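Local coordinates for diaminopimelate decarboxylase (Psychromonas ingrahamii, PDB 4XG1), which probably catalyses the pyridoxal-phosphate-dependent decarboxylation of meso-diaminopimelate to L-lysine, the closing step of lysine biosynthesis, working as a homodimer, at residues 79-82 / 86-89; 122-127 / 272-277. All coordinates share one frame; numbering follows the deposited sequence.

Interaction 1: residues 79-82 / 86-89; sequences FDIV and ELMR. With LLP ((2S)-2-amino-6-[[3-hydroxy-2-methyl-5-(phosphonooxymethyl)pyridin-4-yl]methylideneamino]hexanoic acid), chain T; SCN (thiocyanate ion), chain E.
Val82 N donates to Glu86 OE1 over 2.8 Å in a bent bond (145° at the hydrogen), reaching the oxygen from above the carboxylate, 41° out of its plane. Val82 CG2 packs 3.3 Å from the same OE1, so the residue both donates to this oxygen and lies against it. A water donates to it as well, 2.9 Å from Glu86 OE1, and with its other hydrogen to Asp80 O. Further back, the apolar stem of Glu86 slides past Ile81, CB to CB 3.8 Å. Ile81 holds CG1 between its backbone N and carbonyl carbon (chi1 70°), which carries CD1 to 3.7 Å from Leu87 CB. This is the first half of a beta-alpha-beta unit of the TIM barrel: strand 78-81 turns into helix 84-92, which packs back over the strand it follows. Putting an alanine at Glu86 removes the carboxylate, which would probably leave Val82 N and the water without their acceptor and the turn freer to move. Asp80 points away from the helix into the barrel, where OD2 comes within 3.2 Å of LLP N1 while Ser103 bonds OD1. One turn further along the helix, Arg89 makes a salt bridge to Glu416 of the second subunit and weak hydrogen bonds to the nitrogen of a thiocyanate ion, which probably came from the crystallisation liquor.

Interaction 2: residues 122-127 / 272-277; sequences CFNVES and IFEPGR. With LLP ((2S)-2-amino-6-[[3-hydroxy-2-methyl-5-(phosphonooxymethyl)pyridin-4-yl]methylideneamino]hexanoic acid), chain T.
Asn124 and Glu274 reach for each other from opposite directions, their ends meeting with Asn124 ND2 3.1 Å from Glu274 OE2 and the amide and carboxylate planes turned 42° apart. Both set CG beside the backbone N and anti to the carbonyl carbon. From there Glu274 runs straight (chi2 176°), which carries the carboxylate between two neighbours: OE2 faces Asn124, and OE1 lies 2.9 Å from LLP N1. A weak hydrogen bond runs from Asn124 ND2 to Asp236. Strands 122-125 and 270-273 are the fourth and eighth of the parallel TIM barrel, so this polar pair spans its interior rather than joining neighbouring strands.

Beyond Glu274 the chain wraps the phosphate of LLP. Gly276 N donates to LLP OP3 at 3.1 Å, and Arg277 N to LLP OP1 at 2.7 Å, both nearly straight, at the start of the short helix 277-280, with Gly276 as its N-cap. With no side chain, Gly276 lets OP1 come close to its CA. Arg277 leaves the backbone extended and then bends at chi3 (-39°), swinging its guanidinium past the phosphate to the carboxylate of the lysine part of LLP. Its edge takes LLP OXT in plane, with NH1 at 3.0 Å and NH2 at 3.3 Å. Ser203 and Tyr245 bond the same guanidinium, which restricts its rotation. Recognition of that distal carboxylate agrees with a predicted substrate-binding role, and LLP, with cofactor and lysine joined through NZ, resembles a product aldimine. An acidic side chain beside N1 would probably favour a protonated pyridine ring, the electron sink on which pyridoxal-phosphate decarboxylation relies.

How the interactions relate
Both contacts are buried in the same barrel but hold its parts differently. Interaction 1 is local, a strand and the helix directly after it, mixing apolar packing with a carboxylate that secures the turn. Interaction 2 is long-range and almost wholly polar, two residues meeting across the barrel interior with little surface buried. Both also touch the second subunit, through helix 84-92 and the end of 122-127. They converge on LLP N1: Asp80 OD2 lies 3.3 Å from Glu274 OE1, two carboxylates close together beside the ring nitrogen. On the helix side of the strand one hydrogen bond joins apolar packing; inside the barrel polar groups gather, and 272-277 also takes the phosphate and carboxylate.

Interaction 1: residues 79-82 / 86-89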
ATOM      1  N   PHE B  79       0.165 -13.642  20.237  1.00 14.62           N
ATOM      2  CA  PHE B  79       0.134 -12.956  18.964  1.00 15.16           C
ATOM      3  C   PHE B  79      -1.025 -13.417  18.139  1.00 15.35           C
ATOM      4  O   PHE B  79      -1.350 -14.603  18.121  1.00 17.51           O
ATOM      5  CB  PHE B  79       1.418 -13.221  18.219  1.00 14.86           C
ATOM      6  CG  PHE B  79       2.615 -12.666  18.919  1.00 15.10           C
ATOM      7  CD1 PHE B  79       2.984 -11.343  18.744  1.00 14.58           C
ATOM      8  CD2 PHE B  79       3.358 -13.462  19.800  1.00 15.22           C
ATOM      9  CE1 PHE B  79       4.067 -10.810  19.431  1.00 14.87           C
ATOM     10  CE2 PHE B  79       4.425 -12.941  20.498  1.00 14.26           C
ATOM     11  CZ  PHE B  79       4.789 -11.612  20.314  1.00 14.75           C
ATOM     12  N   ASP B  80      -1.666 -12.470  17.477  1.00 15.09           N
ATOM     13  CA  ASP B  80      -2.705 -12.776  16.499  1.00 14.52           C
ATOM     14  C   ASP B  80      -2.089 -12.528  15.117  1.00 12.28           C
ATOM     15  O   ASP B  80      -1.565 -11.449  14.867  1.00 12.72           O
ATOM     16  CB  ASP B  80      -3.904 -11.864  16.763  1.00 15.93           C
ATOM     17  CG  ASP B  80      -4.992 -12.010  15.733  1.00 18.05           C
ATOM     18  OD1 ASP B  80      -5.222 -13.149  15.247  1.00 17.73           O
ATOM     19  OD2 ASP B  80      -5.630 -10.961  15.419  1.00 20.42           O
ATOM     20  N   ILE B  81      -2.147 -13.522  14.254  1.00 10.11           N
ATOM     21  CA  ILE B  81      -1.493 -13.476  12.989  1.00  9.28           C
ATOM     22  C   ILE B  81      -2.501 -13.719  11.904  1.00  9.12           C
ATOM     23  O   ILE B  81      -3.563 -14.298  12.160  1.00  9.35           O
ATOM     24  CB  ILE B  81      -0.388 -14.552  12.831  1.00  9.04           C
ATOM     25  CG1 ILE B  81      -0.983 -15.956  12.726  1.00  8.80           C
ATOM     26  CG2 ILE B  81       0.633 -14.453  13.958  1.00  8.76           C
ATOM     27  CD1 ILE B  81       0.052 -17.026  12.493  1.00  8.91           C
ATOM     28  N   VAL B  82      -2.165 -13.296  10.678  1.00  8.57           N
ATOM     29  CA  VAL B  82      -3.024 -13.511   9.521  1.00  8.23           C
ATOM     30  C   VAL B  82      -2.354 -14.153   8.337  1.00  7.91           C
ATOM     31  O   VAL B  82      -2.983 -14.283   7.284  1.00  7.84           O
ATOM     32  CB  VAL B  82      -3.679 -12.194   9.041  1.00  8.44           C
ATOM     33  CG1 VAL B  82      -4.557 -11.635  10.157  1.00  8.55           C
ATOM     34  CG2 VAL B  82      -2.621 -11.175   8.645  1.00  8.40           C
ATOM     35  N   GLU B  86       3.478 -13.822   8.844  1.00 10.53           N
ATOM     36  CA  GLU B  86       3.391 -13.319  10.223  1.00 10.86           C
ATOM     37  C   GLU B  86       3.793 -14.390  11.201  1.00 11.28           C
ATOM     38  O   GLU B  86       4.432 -14.097  12.201  1.00 11.58           O
ATOM     39  CB  GLU B  86       2.015 -12.726  10.543  1.00 10.76           C
ATOM     40  CG  GLU B  86       1.788 -11.401   9.811  1.00 10.79           C
ATOM     41  CD  GLU B  86       0.569 -10.627  10.275  1.00 10.95           C
ATOM     42  OE1 GLU B  86      -0.269 -11.201  11.011  1.00 11.79           O
ATOM     43  OE2 GLU B  86       0.432  -9.433   9.911  1.00 10.72           O
ATOM     44  N   LEU B  87       3.425 -15.620  10.913  1.00 12.25           N
ATOM     45  CA  LEU B  87       3.831 -16.735  11.748  1.00 13.99           C
ATOM     46  C   LEU B  87       5.350 -16.762  11.873  1.00 15.85           C
ATOM     47  O   LEU B  87       5.881 -16.835  12.983  1.00 14.46           O
ATOM     48  CB  LEU B  87       3.342 -18.059  11.159  1.00 14.58           C
ATOM     49  CG  LEU B  87       3.873 -19.354  11.800  1.00 14.46           C
ATOM     50  CD1 LEU B  87       3.506 -19.439  13.267  1.00 14.67           C
ATOM     51  CD2 LEU B  87       3.352 -20.574  11.072  1.00 14.44           C
ATOM     52  N   MET B  88       6.037 -16.679  10.733  1.00 17.74           N
ATOM     53  CA  MET B  88       7.517 -16.731  10.724  1.00 19.28           C
ATOM     54  C   MET B  88       8.129 -15.518  11.379  1.00 17.49           C
ATOM     55  O   MET B  88       9.157 -15.622  12.030  1.00 19.63           O
ATOM     56  CB  MET B  88       8.046 -16.909   9.300  1.00 21.48           C
ATOM     57  CG  MET B  88       7.603 -18.231   8.646  1.00 25.21           C
ATOM     58  SD  MET B  88       7.922 -19.654   9.736  1.00 30.76           S
ATOM     59  CE  MET B  88       6.490 -20.680   9.433  1.00 32.04           C
ATOM     60  N   ARG B  89       7.505 -14.369  11.223  1.00 15.74           N
ATOM     61  CA  ARG B  89       7.990 -13.176  11.891  1.00 15.29           C
ATOM     62  C   ARG B  89       7.962 -13.376  13.396  1.00 15.92           C
ATOM     63  O   ARG B  89       8.926 -13.106  14.093  1.00 15.48           O
ATOM     64  CB  ARG B  89       7.137 -11.945  11.545  1.00 14.18           C
ATOM     65  CG  ARG B  89       7.535 -11.244  10.261  1.00 13.75           C
ATOM     66  CD  ARG B  89       6.664 -10.023   9.978  1.00 12.90           C
ATOM     67  NE  ARG B  89       7.210  -9.203   8.913  1.00 12.40           N
ATOM     68  CZ  ARG B  89       8.265  -8.402   9.039  1.00 13.47           C
ATOM     69  NH1 ARG B  89       8.890  -8.239  10.213  1.00 14.40           N
ATOM     70  NH2 ARG B  89       8.730  -7.735   7.994  1.00 13.69           N
TER
HETATM   71  N1  LLP T 508      -8.130  -9.013  14.950  1.00  9.41           N
HETATM   72  C2  LLP T 508      -8.600  -9.150  13.705  1.00  9.06           C
HETATM   73  C2' LLP T 508      -9.231 -10.457  13.298  1.00  9.02           C
HETATM   74  C3  LLP T 508      -8.453  -8.011  12.779  1.00  9.09           C
HETATM   75  O3  LLP T 508      -8.939  -8.089  11.519  1.00  9.55           O
HETATM   76  C4  LLP T 508      -7.826  -6.773  13.255  1.00  8.87           C
HETATM   77  C4' LLP T 508      -7.663  -5.553  12.404  1.00  9.12           C
HETATM   78  C5  LLP T 508      -7.348  -6.745  14.652  1.00  8.42           C
HETATM   79  C6  LLP T 508      -7.517  -7.891  15.417  1.00  9.07           C
HETATM   80  C5' LLP T 508      -6.668  -5.548  15.257  1.00  7.86           C
HETATM   81  OP4 LLP T 508      -7.459  -4.426  15.262  1.00  7.19           O
HETATM   82  P   LLP T 508      -7.014  -3.033  15.918  1.00  7.64           P
HETATM   83  OP1 LLP T 508      -5.611  -2.804  15.375  1.00  7.01           O
HETATM   84  OP2 LLP T 508      -8.110  -1.995  15.579  1.00  6.90           O
HETATM   85  OP3 LLP T 508      -7.158  -3.165  17.447  1.00  7.61           O
HETATM   86  N   LLP T 508      -5.431  -0.505   7.849  1.00  8.90           N
HETATM   87  CA  LLP T 508      -6.505   0.039   8.776  1.00  9.03           C
HETATM   88  CB  LLP T 508      -6.673  -0.847  10.006  1.00  9.14           C
HETATM   89  CG  LLP T 508      -7.783  -1.878   9.945  1.00  9.21           C
HETATM   90  CD  LLP T 508      -7.319  -3.253  10.372  1.00  9.07           C
HETATM   91  CE  LLP T 508      -8.523  -4.205  10.503  1.00  9.33           C
HETATM   92  NZ  LLP T 508      -8.298  -5.537  11.101  1.00  9.17           N
HETATM   93  C   LLP T 508      -6.070   1.396   9.274  1.00  8.89           C
HETATM   94  O   LLP T 508      -4.970   1.851   9.010  1.00  8.30           O
HETATM   95  OXT LLP T 508      -6.784   2.095   9.974  1.00  9.16           O
HETATM   96  S   SCN E 501       4.961  -6.130   7.027  1.00 65.88           S
HETATM   97  C   SCN E 501       5.733  -7.206   6.318  1.00 53.32           C
HETATM   98  N   SCN E 501       6.313  -8.047   5.773  1.00 42.01           N
HETATM   99  O   HOH W   1      -2.066  -9.782  12.716  1.00 11.72           O

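Interaction 2: residues 122-127 / 272-277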
ATOM      1  N   CYS B 122      -4.732 -21.793  18.188  1.00 26.28           N
ATOM      2  CA  CYS B 122      -6.097 -21.792  17.643  1.00 25.41           C
ATOM      3  C   CYS B 122      -6.178 -21.161  16.251  1.00 23.54           C
ATOM      4  O   CYS B 122      -5.492 -20.200  15.968  1.00 23.14           O
ATOM      5  CB  CYS B 122      -7.035 -21.037  18.622  1.00 25.17           C
ATOM      6  SG  CYS B 122      -8.776 -21.422  18.465  1.00 25.96           S
ATOM      7  N   PHE B 123      -7.041 -21.709  15.416  1.00 22.78           N
ATOM      8  CA  PHE B 123      -7.404 -21.140  14.138  1.00 22.60           C
ATOM      9  C   PHE B 123      -8.760 -20.467  14.286  1.00 21.62           C
ATOM     10  O   PHE B 123      -9.717 -21.119  14.612  1.00 24.38           O
ATOM     11  CB  PHE B 123      -7.528 -22.219  13.078  1.00 23.93           C
ATOM     12  CG  PHE B 123      -6.231 -22.872  12.712  1.00 28.37           C
ATOM     13  CD1 PHE B 123      -5.695 -23.890  13.507  1.00 31.86           C
ATOM     14  CD2 PHE B 123      -5.536 -22.483  11.569  1.00 29.70           C
ATOM     15  CE1 PHE B 123      -4.497 -24.498  13.174  1.00 31.39           C
ATOM     16  CE2 PHE B 123      -4.340 -23.089  11.225  1.00 30.94           C
ATOM     17  CZ  PHE B 123      -3.816 -24.092  12.034  1.00 33.57           C
ATOM     18  N   ASN B 124      -8.840 -19.162  14.078  1.00 21.53           N
ATOM     19  CA  ASN B 124     -10.107 -18.458  14.078  1.00 19.63           C
ATOM     20  C   ASN B 124     -10.710 -18.572  12.688  1.00 18.59           C
ATOM     21  O   ASN B 124     -10.311 -17.853  11.777  1.00 19.38           O
ATOM     22  CB  ASN B 124      -9.892 -17.002  14.465  1.00 20.65           C
ATOM     23  CG  ASN B 124      -9.473 -16.845  15.913  1.00 22.49           C
ATOM     24  OD1 ASN B 124      -9.779 -17.706  16.748  1.00 27.14           O
ATOM     25  ND2 ASN B 124      -8.754 -15.762  16.232  1.00 22.49           N
ATOM     26  N   VAL B 125     -11.672 -19.481  12.529  1.00 17.56           N
ATOM     27  CA  VAL B 125     -12.232 -19.837  11.222  1.00 16.22           C
ATOM     28  C   VAL B 125     -13.362 -18.898  10.780  1.00 15.35           C
ATOM     29  O   VAL B 125     -14.220 -18.506  11.582  1.00 14.23           O
ATOM     30  CB  VAL B 125     -12.766 -21.293  11.211  1.00 16.69           C
ATOM     31  CG1 VAL B 125     -13.411 -21.661   9.879  1.00 16.65           C
ATOM     32  CG2 VAL B 125     -11.651 -22.264  11.513  1.00 17.23           C
ATOM     33  N   GLU B 126     -13.377 -18.610   9.480  1.00 15.08           N
ATOM     34  CA  GLU B 126     -14.252 -17.594   8.881  1.00 15.80           C
ATOM     35  C   GLU B 126     -15.191 -18.121   7.789  1.00 16.16           C
ATOM     36  O   GLU B 126     -16.041 -17.408   7.322  1.00 15.55           O
ATOM     37  CB  GLU B 126     -13.375 -16.494   8.255  1.00 15.72           C
ATOM     38  CG  GLU B 126     -12.412 -15.879   9.269  1.00 15.93           C
ATOM     39  CD  GLU B 126     -12.402 -14.353   9.285  1.00 15.50           C
ATOM     40  OE1 GLU B 126     -13.369 -13.757   8.763  1.00 14.34           O
ATOM     41  OE2 GLU B 126     -11.424 -13.773   9.839  1.00 14.80           O
ATOM     42  N   SER B 127     -15.035 -19.368   7.380  1.00 17.63           N
ATOM     43  CA  SER B 127     -15.980 -19.937   6.470  1.00 19.15           C
ATOM     44  C   SER B 127     -16.113 -21.426   6.697  1.00 21.49           C
ATOM     45  O   SER B 127     -15.285 -22.049   7.387  1.00 23.70           O
ATOM     46  CB  SER B 127     -15.569 -19.670   5.045  1.00 18.39           C
ATOM     47  OG  SER B 127     -14.517 -20.539   4.668  1.00 19.11           O
ATOM     48  N   ILE B 272      -9.478 -14.028  25.379  1.00 23.30           N
ATOM     49  CA  ILE B 272      -8.420 -13.633  24.487  1.00 22.79           C
ATOM     50  C   ILE B 272      -8.755 -12.304  23.846  1.00 22.72           C
ATOM     51  O   ILE B 272      -9.864 -12.093  23.369  1.00 23.84           O
ATOM     52  CB  ILE B 272      -8.148 -14.717  23.433  1.00 23.30           C
ATOM     53  CG1 ILE B 272      -7.523 -15.937  24.118  1.00 23.31           C
ATOM     54  CG2 ILE B 272      -7.189 -14.195  22.363  1.00 23.01           C
ATOM     55  CD1 ILE B 272      -7.404 -17.157  23.242  1.00 24.22           C
ATOM     56  N   PHE B 273      -7.782 -11.408  23.851  1.00 24.29           N
ATOM     57  CA  PHE B 273      -7.870 -10.105  23.191  1.00 24.96           C
ATOM     58  C   PHE B 273      -6.791  -9.927  22.132  1.00 22.34           C
ATOM     59  O   PHE B 273      -5.649 -10.352  22.296  1.00 21.13           O
ATOM     60  CB  PHE B 273      -7.678  -8.992  24.206  1.00 28.19           C
ATOM     61  CG  PHE B 273      -8.605  -9.074  25.348  1.00 33.39           C
ATOM     62  CD1 PHE B 273      -8.314  -9.869  26.446  1.00 35.51           C
ATOM     63  CD2 PHE B 273      -9.784  -8.344  25.339  1.00 39.02           C
ATOM     64  CE1 PHE B 273      -9.181  -9.943  27.510  1.00 37.13           C
ATOM     65  CE2 PHE B 273     -10.655  -8.413  26.412  1.00 38.36           C
ATOM     66  CZ  PHE B 273     -10.351  -9.219  27.489  1.00 39.17           C
ATOM     67  N   GLU B 274      -7.154  -9.227  21.061  1.00 20.98           N
ATOM     68  CA  GLU B 274      -6.293  -9.078  19.890  1.00 17.79           C
ATOM     69  C   GLU B 274      -6.039  -7.632  19.538  1.00 15.04           C
ATOM     70  O   GLU B 274      -6.213  -7.240  18.414  1.00 14.25           O
ATOM     71  CB  GLU B 274      -6.944  -9.772  18.709  1.00 18.40           C
ATOM     72  CG  GLU B 274      -7.151 -11.265  18.843  1.00 19.10           C
ATOM     73  CD  GLU B 274      -7.889 -11.850  17.658  1.00 20.51           C
ATOM     74  OE1 GLU B 274      -8.525 -11.092  16.893  1.00 23.16           O
ATOM     75  OE2 GLU B 274      -7.840 -13.070  17.447  1.00 21.68           O
ATOM     76  N   PRO B 275      -5.658  -6.804  20.517  1.00 13.13           N
ATOM     77  CA  PRO B 275      -5.488  -5.419  20.147  1.00 12.47           C
ATOM     78  C   PRO B 275      -4.263  -5.164  19.221  1.00 12.07           C
ATOM     79  O   PRO B 275      -3.219  -5.773  19.394  1.00 11.17           O
ATOM     80  CB  PRO B 275      -5.272  -4.736  21.503  1.00 12.26           C
ATOM     81  CG  PRO B 275      -4.600  -5.779  22.313  1.00 12.27           C
ATOM     82  CD  PRO B 275      -5.274  -7.043  21.915  1.00 12.82           C
ATOM     83  N   GLY B 276      -4.385  -4.188  18.327  1.00 11.70           N
ATOM     84  CA  GLY B 276      -3.257  -3.722  17.511  1.00 11.09           C
ATOM     85  C   GLY B 276      -3.022  -2.237  17.644  1.00 10.55           C
ATOM     86  O   GLY B 276      -2.084  -1.790  18.327  1.00 10.32           O
ATOM     87  N   ARG B 277      -3.925  -1.474  17.041  1.00 10.03           N
ATOM     88  CA  ARG B 277      -3.868  -0.016  17.091  1.00  9.88           C
ATOM     89  C   ARG B 277      -3.675   0.559  18.500  1.00 10.68           C
ATOM     90  O   ARG B 277      -2.858   1.436  18.706  1.00 10.19           O
ATOM     91  CB  ARG B 277      -5.130   0.556  16.472  1.00  9.33           C
ATOM     92  CG  ARG B 277      -5.117   2.051  16.271  1.00  8.97           C
ATOM     93  CD  ARG B 277      -6.465   2.624  15.840  1.00  8.88           C
ATOM     94  NE  ARG B 277      -7.202   1.822  14.897  1.00  8.49           N
ATOM     95  CZ  ARG B 277      -7.133   1.885  13.571  1.00  8.59           C
ATOM     96  NH1 ARG B 277      -6.329   2.704  12.927  1.00  8.35           N
ATOM     97  NH2 ARG B 277      -7.887   1.047  12.865  1.00  8.83           N
TER
HETATM   98  N1  LLP T 508      -8.130  -9.013  14.950  1.00  9.41           N
HETATM   99  C2  LLP T 508      -8.600  -9.150  13.705  1.00  9.06           C
HETATM  100  C2' LLP T 508      -9.231 -10.457  13.298  1.00  9.02           C
HETATM  101  C3  LLP T 508      -8.453  -8.011  12.779  1.00  9.09           C
HETATM  102  O3  LLP T 508      -8.939  -8.089  11.519  1.00  9.55           O
HETATM  103  C4  LLP T 508      -7.826  -6.773  13.255  1.00  8.87           C
HETATM  104  C4' LLP T 508      -7.663  -5.553  12.404  1.00  9.12           C
HETATM  105  C5  LLP T 508      -7.348  -6.745  14.652  1.00  8.42           C
HETATM  106  C6  LLP T 508      -7.517  -7.891  15.417  1.00  9.07           C
HETATM  107  C5' LLP T 508      -6.668  -5.548  15.257  1.00  7.86           C
HETATM  108  OP4 LLP T 508      -7.459  -4.426  15.262  1.00  7.19           O
HETATM  109  P   LLP T 508      -7.014  -3.033  15.918  1.00  7.64           P
HETATM  110  OP1 LLP T 508      -5.611  -2.804  15.375  1.00  7.01           O
HETATM  111  OP2 LLP T 508      -8.110  -1.995  15.579  1.00  6.90           O
HETATM  112  OP3 LLP T 508      -7.158  -3.165  17.447  1.00  7.61           O
HETATM  113  N   LLP T 508      -5.431  -0.505   7.849  1.00  8.90           N
HETATM  114  CA  LLP T 508      -6.505   0.039   8.776  1.00  9.03           C
HETATM  115  CB  LLP T 508      -6.673  -0.847  10.006  1.00  9.14           C
HETATM  116  CG  LLP T 508      -7.783  -1.878   9.945  1.00  9.21           C
HETATM  117  CD  LLP T 508      -7.319  -3.253  10.372  1.00  9.07           C
HETATM  118  CE  LLP T 508      -8.523  -4.205  10.503  1.00  9.33           C
HETATM  119  NZ  LLP T 508      -8.298  -5.537  11.101  1.00  9.17           N
HETATM  120  C   LLP T 508      -6.070   1.396   9.274  1.00  8.89           C
HETATM  121  O   LLP T 508      -4.970   1.851   9.010  1.00  8.30           O
HETATM  122  OXT LLP T 508      -6.784   2.095   9.974  1.00  9.16           O